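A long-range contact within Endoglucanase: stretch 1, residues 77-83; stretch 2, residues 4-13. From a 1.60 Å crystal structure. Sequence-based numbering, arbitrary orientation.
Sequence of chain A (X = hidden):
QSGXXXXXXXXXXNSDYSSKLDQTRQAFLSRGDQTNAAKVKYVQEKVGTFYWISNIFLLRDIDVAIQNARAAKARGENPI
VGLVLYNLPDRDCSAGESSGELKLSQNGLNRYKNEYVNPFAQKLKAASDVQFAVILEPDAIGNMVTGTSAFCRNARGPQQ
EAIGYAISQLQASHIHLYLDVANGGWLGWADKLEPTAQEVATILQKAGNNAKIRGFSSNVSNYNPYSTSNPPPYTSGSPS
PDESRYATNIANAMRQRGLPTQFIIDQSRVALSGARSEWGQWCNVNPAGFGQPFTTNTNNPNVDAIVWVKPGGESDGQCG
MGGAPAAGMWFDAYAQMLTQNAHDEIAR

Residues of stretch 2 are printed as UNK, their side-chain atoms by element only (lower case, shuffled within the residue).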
ATOM      1  N   GLU A  77      20.780 -27.539   9.926  1.00 32.72           N
ATOM      2  CA  GLU A  77      19.467 -27.710   9.299  1.00 27.88           C
ATOM      3  C   GLU A  77      19.580 -27.827   7.790  1.00 25.54           C
ATOM      4  O   GLU A  77      20.618 -27.595   7.162  1.00 23.07           O
ATOM      5  CB  GLU A  77      18.587 -26.523   9.693  1.00 29.69           C
ATOM      6  CG  GLU A  77      18.537 -26.297  11.205  1.00 29.74           C
ATOM      7  CD  GLU A  77      17.571 -25.195  11.589  1.00 34.45           C
ATOM      8  OE1 GLU A  77      16.881 -24.645  10.710  1.00 35.54           O
ATOM      9  OE2 GLU A  77      17.528 -24.887  12.794  1.00 37.17           O
ATOM     10  N   ASN A  78      18.469 -28.174   7.161  1.00 25.11           N
ATOM     11  CA  ASN A  78      18.324 -28.351   5.728  1.00 29.31           C
ATOM     12  C   ASN A  78      17.049 -27.634   5.238  1.00 21.55           C
ATOM     13  O   ASN A  78      15.986 -28.244   5.062  1.00 20.53           O
ATOM     14  CB  ASN A  78      18.154 -29.835   5.384  1.00 32.70           C
ATOM     15  CG  ASN A  78      19.295 -30.250   4.478  1.00 48.63           C
ATOM     16  OD1 ASN A  78      20.329 -30.643   5.014  1.00 43.28           O
ATOM     17  ND2 ASN A  78      19.105 -30.111   3.174  1.00 47.85           N
ATOM     18  N   PRO A  79      17.224 -26.351   5.065  1.00 26.64           N
ATOM     19  CA  PRO A  79      16.119 -25.460   4.761  1.00 22.72           C
ATOM     20  C   PRO A  79      15.743 -25.417   3.303  1.00 21.56           C
ATOM     21  O   PRO A  79      16.511 -25.759   2.399  1.00 20.72           O
ATOM     22  CB  PRO A  79      16.582 -24.053   5.226  1.00 19.05           C
ATOM     23  CG  PRO A  79      18.080 -24.158   5.155  1.00 27.23           C
ATOM     24  CD  PRO A  79      18.460 -25.607   5.282  1.00 25.70           C
ATOM     25  N   ILE A  80      14.499 -24.971   3.116  1.00 15.61           N
ATOM     26  CA  ILE A  80      14.086 -24.573   1.761  1.00 19.10           C
ATOM     27  C   ILE A  80      13.405 -23.223   2.000  1.00 19.54           C
ATOM     28  O   ILE A  80      12.606 -23.111   2.923  1.00 16.60           O
ATOM     29  CB  ILE A  80      13.271 -25.585   0.996  1.00 15.55           C
ATOM     30  CG1 ILE A  80      12.906 -25.018  -0.387  1.00 17.32           C
ATOM     31  CG2 ILE A  80      12.044 -26.021   1.810  1.00 16.24           C
ATOM     32  CD1 ILE A  80      12.324 -26.036  -1.349  1.00 17.37           C
ATOM     33  N   VAL A  81      13.842 -22.217   1.253  1.00 15.36           N
ATOM     34  CA  VAL A  81      13.264 -20.876   1.429  1.00 15.23           C
ATOM     35  C   VAL A  81      12.041 -20.629   0.551  1.00 18.65           C
ATOM     36  O   VAL A  81      12.161 -20.853  -0.645  1.00 14.58           O
ATOM     37  CB  VAL A  81      14.350 -19.858   0.987  1.00 19.78           C
ATOM     38  CG1 VAL A  81      13.811 -18.427   1.010  1.00 16.80           C
ATOM     39  CG2 VAL A  81      15.571 -20.003   1.880  1.00 18.73           C
ATOM     40  N   GLY A  82      10.916 -20.200   1.118  1.00 13.32           N
ATOM     41  CA  GLY A  82       9.750 -19.902   0.266  1.00 14.02           C
ATOM     42  C   GLY A  82       9.773 -18.388   0.000  1.00 12.83           C
ATOM     43  O   GLY A  82       9.844 -17.604   0.948  1.00 11.47           O
ATOM     44  N   LEU A  83       9.635 -18.052  -1.296  1.00 11.68           N
ATOM     45  CA  LEU A  83       9.562 -16.635  -1.696  1.00 12.33           C
ATOM     46  C   LEU A  83       8.295 -16.446  -2.542  1.00 13.16           C
ATOM     47  O   LEU A  83       8.008 -17.309  -3.373  1.00 13.82           O
ATOM     48  CB  LEU A  83      10.751 -16.188  -2.556  1.00 11.71           C
ATOM     49  CG  LEU A  83      12.113 -16.260  -1.850  1.00 14.81           C
ATOM     50  CD1 LEU A  83      13.197 -15.859  -2.869  1.00 14.82           C
ATOM     51  CD2 LEU A  83      12.134 -15.380  -0.628  1.00 13.22           C
ATOM     52  N   UNK A   4      10.498 -34.375  -5.231  1.00 26.24           N
ATOM     53  CA  UNK A   4       9.765 -33.281  -4.555  1.00 20.56           C
ATOM     54  C   UNK A   4      10.859 -32.490  -3.877  1.00 18.81           C
ATOM     55  O   UNK A   4      11.696 -32.952  -3.099  1.00 18.03           O
ATOM     56  n   UNK A   4       7.502 -33.607  -1.556  1.00 25.83           N
ATOM     57  c   UNK A   4       8.755 -33.901  -3.613  1.00 25.75           C
ATOM     58  c   UNK A   4       8.238 -33.018  -2.494  1.00 25.58           C
ATOM     59  o   UNK A   4       8.523 -31.820  -2.490  1.00 18.12           O
ATOM     60  N   UNK A   5      10.932 -31.197  -4.158  1.00 18.82           N
ATOM     61  CA  UNK A   5      11.984 -30.356  -3.601  1.00 21.77           C
ATOM     62  C   UNK A   5      11.931 -30.158  -2.101  1.00 19.14           C
ATOM     63  O   UNK A   5      12.887 -29.672  -1.479  1.00 20.12           O
ATOM     64  c   UNK A   5      10.584 -29.083  -5.048  1.00 27.04           C
ATOM     65  c   UNK A   5      11.904 -29.017  -4.350  1.00 22.32           C
ATOM     66  c   UNK A   5      10.070 -30.504  -5.104  1.00 23.52           C
ATOM     67  N   UNK A   6      10.798 -30.456  -1.458  1.00 20.14           N
ATOM     68  CA  UNK A   6      10.634 -30.251  -0.030  1.00 18.69           C
ATOM     69  C   UNK A   6      11.051 -31.508   0.762  1.00 21.14           C
ATOM     70  O   UNK A   6      11.151 -31.449   1.968  1.00 19.59           O
ATOM     71  c   UNK A   6       8.280 -28.311  -1.439  1.00 17.74           C
ATOM     72  c   UNK A   6       9.189 -29.900   0.310  1.00 17.61           C
ATOM     73  c   UNK A   6       8.780 -28.524  -0.154  1.00 12.55           C
ATOM     74  c   UNK A   6       8.071 -25.998  -0.986  1.00 17.40           C
ATOM     75  c   UNK A   6       8.590 -26.174   0.286  1.00 13.64           C
ATOM     76  c   UNK A   6       7.896 -27.051  -1.862  1.00 19.08           C
ATOM     77  c   UNK A   6       8.918 -27.451   0.701  1.00 19.19           C
ATOM     78  N   UNK A   7      11.151 -32.623   0.058  1.00 24.32           N
ATOM     79  CA  UNK A   7      11.553 -33.896   0.661  1.00 25.88           C
ATOM     80  C   UNK A   7      12.811 -33.780   1.503  1.00 20.85           C
ATOM     81  O   UNK A   7      13.906 -33.383   1.081  1.00 24.54           O
ATOM     82  c   UNK A   7      11.808 -34.925  -0.456  1.00 26.78           C
ATOM     83  o   UNK A   7      11.435 -36.229  -0.037  1.00 41.47           O
ATOM     84  N   UNK A   8      12.680 -34.101   2.790  1.00 26.40           N
ATOM     85  CA  UNK A   8      13.724 -34.057   3.765  1.00 24.54           C
ATOM     86  C   UNK A   8      14.200 -32.670   4.156  1.00 26.47           C
ATOM     87  O   UNK A   8      15.174 -32.513   4.881  1.00 27.08           O
ATOM     88  N   UNK A   9      13.471 -31.632   3.739  1.00 21.06           N
ATOM     89  CA  UNK A   9      13.826 -30.257   4.063  1.00 22.18           C
ATOM     90  C   UNK A   9      12.833 -29.639   5.038  1.00 18.93           C
ATOM     91  O   UNK A   9      11.763 -30.175   5.266  1.00 19.47           O
ATOM     92  c   UNK A   9      15.434 -29.016   0.708  1.00 27.92           C
ATOM     93  n   UNK A   9      16.707 -29.460   0.122  1.00 27.01           N
ATOM     94  c   UNK A   9      16.879 -29.968  -1.086  1.00 37.53           C
ATOM     95  c   UNK A   9      13.941 -29.450   2.757  1.00 23.74           C
ATOM     96  n   UNK A   9      15.845 -30.098  -1.903  1.00 36.85           N
ATOM     97  c   UNK A   9      15.161 -29.851   1.955  1.00 23.86           C
ATOM     98  n   UNK A   9      18.112 -30.323  -1.448  1.00 32.23           N
ATOM     99  N   UNK A  10      13.183 -28.502   5.626  1.00 24.28           N
ATOM    100  CA  UNK A  10      12.279 -27.766   6.512  1.00 19.42           C
ATOM    101  C   UNK A  10      11.990 -26.402   5.868  1.00 24.81           C
ATOM    102  O   UNK A  10      12.957 -25.763   5.475  1.00 20.25           O
ATOM    103  c   UNK A  10      12.913 -27.500   7.879  1.00 26.72           C
ATOM    104  o   UNK A  10      14.295 -27.149   7.699  1.00 25.66           O
ATOM    105  c   UNK A  10      12.835 -28.780   8.717  1.00 28.94           C
ATOM    106  N   UNK A  11      10.726 -26.022   5.741  1.00 19.06           N
ATOM    107  CA  UNK A  11      10.428 -24.672   5.217  1.00 19.38           C
ATOM    108  C   UNK A  11      10.966 -23.643   6.195  1.00 14.73           C
ATOM    109  O   UNK A  11      10.797 -23.654   7.406  1.00 15.07           O
ATOM    110  c   UNK A  11       9.079 -22.874   3.070  1.00 18.77           C
ATOM    111  c   UNK A  11       8.481 -23.176   4.442  1.00 17.32           C
ATOM    112  c   UNK A  11       8.910 -24.518   5.056  1.00 16.36           C
ATOM    113  c   UNK A  11       6.949 -23.114   4.429  1.00 16.40           C
ATOM    114  N   UNK A  12      11.753 -22.675   5.673  1.00 16.75           N
ATOM    115  CA  UNK A  12      12.436 -21.721   6.523  1.00 13.59           C
ATOM    116  C   UNK A  12      11.523 -20.753   7.275  1.00 18.27           C
ATOM    117  O   UNK A  12      10.568 -20.253   6.683  1.00 16.05           O
ATOM    118  c   UNK A  12      15.470 -20.638   7.262  1.00 16.23           C
ATOM    119  c   UNK A  12      14.371 -19.958   6.464  1.00 19.82           C
ATOM    120  c   UNK A  12      13.486 -20.953   5.700  1.00 14.84           C
ATOM    121  c   UNK A  12      14.972 -18.950   5.493  1.00 21.50           C
ATOM    122  N   UNK A  13      11.856 -20.512   8.544  1.00 18.01           N
ATOM    123  CA  UNK A  13      11.053 -19.517   9.285  1.00 15.29           C
ATOM    124  C   UNK A  13      11.217 -18.149   8.626  1.00 17.10           C
ATOM    125  O   UNK A  13      12.287 -17.781   8.136  1.00 20.59           O
ATOM    126  c   UNK A  13      11.502 -19.466  10.755  1.00 16.36           C
ATOM    127  c   UNK A  13      10.924 -20.636  11.576  1.00 20.83           C
ATOM    128  c   UNK A  13      11.180 -18.140  11.423  1.00 25.91           C
TER
HETATM  129  O   HOH W   1      18.235 -28.172   1.647  1.00 27.42           O
HETATM  130  O   HOH W   2      16.051 -28.971   8.412  1.00 25.30           O
HETATM  131  O   HOH W   3      15.131 -24.461   8.915  1.00 28.77           O
HETATM  132  O   HOH W   4      10.504 -19.452   3.918  1.00 16.72           O

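Position 4 carries two carbons, the second holding one oxygen and one nitrogen, and reaches nothing on stretch 1. An amide on so short a stem is Asn 4, and its OD1 accepts from the backbone N of position 6 at 2.8 Å, bracing a type I turn that runs from here to position 7.

At position 5 three carbons close a ring onto the backbone N, and the CB of position 5 lies 4.3 Å from Ile 80 CD1. This is Pro 5.

Position 6 has one carbon and then a ring of six carbons with no oxygen on it. Ile 80 CD1 sits over a face of the ring, 4.2 Å from its centroid and 12° off the normal, a CH-pi contact. This is Phe 6, and Ile 80 CG2 approaches Phe 6 CD2 to 3.6 Å.

One carbon and one oxygen at position 7, far from stretch 1, give Ser 7, whose N donates to Asn 4 O at 3.2 Å and closes the first turn.

Position 8 has no side-chain atoms and is Gly 8. Its phi of 70° favours glycine by itself, and it lies within a type II turn from Phe 6 to position 9.

The chain at position 9 runs through three carbons and a nitrogen, 3.9 Å from Asn 78 ND2, to a carbon bearing two more nitrogens: a guanidinium, hence Arg 9. Arg 9 NH1 donates back to Pro 5 O at 3.0 Å, tying the side chain to the turn. Arg 9 NE and, more weakly, Asn 78 ND2 donate to one water, at 2.5 and 2.6 Å, and that water donates to Pro 79 O at 3.1 Å.

Position 10 branches at its first carbon into one oxygen and one carbon; the oxygen stands 3.3 Å from Asn 78 O. This is Thr 10. One water lies 2.6 Å from Thr 10 OG1 and accepts from Asn 78 N, another lies 3.1 Å from Thr 10 OG1 and donates to Glu 77 OE1.

Position 11 has four carbons forked at the second, one tip carbon 3.8 Å from Gly 82 N: Leu 11. An ideal CB on Gly 82 would stand a tight 3.4 Å from Leu 11 CD1.

Position 12 repeats that fork, with a tip carbon 3.8 Å from Val 81 CG2, and is Leu 12; Leu 12 CD1 lies 4.1 Å from Pro 79 CB.

Three carbons, the first carrying the other two, make position 13 Val 13, which points away.

The contact works as a short parallel pairing launched from two tight turns. Thr 10 N to Asn 78 O, Ile 80 N to Thr 10 O and Leu 12 N to Ile 80 O, each 2.9 Å, set the register. Ile 80 and Leu 11 share one face, Pro 79 and Thr 10 the other. Backbone bonds fix alignment, the turns deliver an aromatic face to Ile 80, and water links the polar groups.

Stretch 2, residues 4-13: NPFSGRTLLV
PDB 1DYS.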